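Local coordinates for protein putative amidohydrolase (Unidentified, PDB 3FEQ) that is probably a zinc-dependent prolidase of the amidohydrolase superfamily, cleaving dipeptides that end in proline, at residues A79-P82 with I88-L91. Numbering follows the deposited sequence.
Sequences ATQP and IRSL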
loop_
_atom_site.group_PDB
_atom_site.type_symbol
_atom_site.label_atom_id
_atom_site.label_comp_id
_atom_site.label_asym_id
_atom_site.label_seq_id
_atom_site.Cartn_x
_atom_site.Cartn_y
_atom_site.Cartn_z
ATOM N N ALA C 79 15.023 22.751 3.798
ATOM C CA ALA C 79 14.078 21.657 4.033
ATOM C C ALA C 79 14.778 20.316 4.287
ATOM O O ALA C 79 14.288 19.484 5.040
ATOM C CB ALA C 79 13.100 21.537 2.873
ATOM N N THR C 80 15.945 20.127 3.690
ATOM C CA THR C 80 16.585 18.820 3.682
ATOM C C THR C 80 17.635 18.671 4.795
ATOM O O THR C 80 18.271 17.629 4.920
ATOM C CB THR C 80 17.227 18.547 2.321
ATOM O OG1 THR C 80 18.225 19.542 2.075
ATOM C CG2 THR C 80 16.176 18.612 1.207
ATOM N N GLN C 81 17.814 19.708 5.605
ATOM C CA GLN C 81 18.704 19.616 6.755
ATOM C C GLN C 81 18.061 18.783 7.875
ATOM O O GLN C 81 16.833 18.758 7.995
ATOM C CB GLN C 81 19.091 21.015 7.240
ATOM C CG GLN C 81 18.108 21.649 8.184
ATOM C CD GLN C 81 18.498 23.066 8.568
ATOM O OE1 GLN C 81 19.506 23.287 9.249
ATOM N NE2 GLN C 81 17.686 24.037 8.143
ATOM N N PRO C 82 18.885 18.046 8.653
ATOM C CA PRO C 82 18.390 17.119 9.685
ATOM C C PRO C 82 17.574 17.830 10.753
ATOM O O PRO C 82 17.916 18.941 11.139
ATOM C CB PRO C 82 19.672 16.576 10.321
ATOM C CG PRO C 82 20.705 16.757 9.291
ATOM C CD PRO C 82 20.354 18.034 8.581
ATOM N N ILE C 88 17.883 23.623 16.296
ATOM C CA ILE C 88 18.989 24.306 16.963
ATOM C C ILE C 88 19.264 25.667 16.331
ATOM O O ILE C 88 19.336 26.682 17.019
ATOM C CB ILE C 88 20.297 23.458 16.900
ATOM C CG1 ILE C 88 20.154 22.122 17.646
ATOM C CG2 ILE C 88 21.478 24.235 17.430
ATOM C CD1 ILE C 88 19.264 22.160 18.888
ATOM N N ARG C 89 19.377 25.680 15.010
ATOM C CA ARG C 89 19.783 26.868 14.272
ATOM C C ARG C 89 18.768 28.014 14.325
ATOM O O ARG C 89 19.101 29.149 13.992
ATOM C CB ARG C 89 20.055 26.499 12.821
ATOM C CG ARG C 89 21.325 25.719 12.606
ATOM C CD ARG C 89 21.792 25.891 11.189
ATOM N NE ARG C 89 21.903 24.602 10.530
ATOM C CZ ARG C 89 23.055 24.009 10.239
ATOM N NH1 ARG C 89 23.057 22.815 9.661
ATOM N NH2 ARG C 89 24.200 24.613 10.526
ATOM N N SER C 90 17.538 27.719 14.741
ATOM C CA SER C 90 16.495 28.733 14.793
ATOM C C SER C 90 16.531 29.498 16.113
ATOM O O SER C 90 15.943 30.569 16.231
ATOM C CB SER C 90 15.123 28.107 14.600
ATOM O OG SER C 90 14.494 27.940 15.856
ATOM N N LEU C 91 17.204 28.936 17.107
ATOM C CA LEU C 91 17.369 29.602 18.395
ATOM C C LEU C 91 18.101 30.952 18.358
ATOM O O LEU C 91 17.633 31.910 18.965
ATOM C CB LEU C 91 18.008 28.665 19.427
ATOM C CG LEU C 91 17.239 27.387 19.711
ATOM C CD1 LEU C 91 17.816 26.667 20.930
ATOM C CD2 LEU C 91 15.819 27.746 19.942
#
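A single side-chain hydrogen bond between Q81 and R89 bridges the two ends of helix 83-88, joining the loop that leads into it to the junction with the next helix. This helical segment follows strand 56-66 of the amidohydrolase barrel, at whose C-terminal end H65 and H67 bind zinc, and precedes strand 102-107. The CA atoms of Q81 and R89 are 10.5 Å apart, so the side chains alone span the gap. Q81 reaches across with its chain extended beyond CG (chi2 -177°), while the arginine chain bends at chi3, turning its guanidinium edge to the amide. R89 NE donates to Q81 OE1 at 3.0 Å, close to straight at 164° and in the guanidinium plane. NH1 of R89 lies farther from Q81 OE1, at 3.6 Å, which makes this a one-pronged grip rather than a fork. The other end of the amide is held too: Q81 NE2 donates to the carbonyl oxygen of N78 and, weakly, to S71 OG. P82 stands at the N-cap position of helix 83-88, and R89 also packs on L123 of a second subunit, placing the contact beside a subunit interface. With its oxygen accepting and its nitrogen donating, the buried Q81 amide has its rotation fixed, and a neutral amide oxygen as acceptor probably orients the guanidinium while leaving its positive charge uncompensated by this contact.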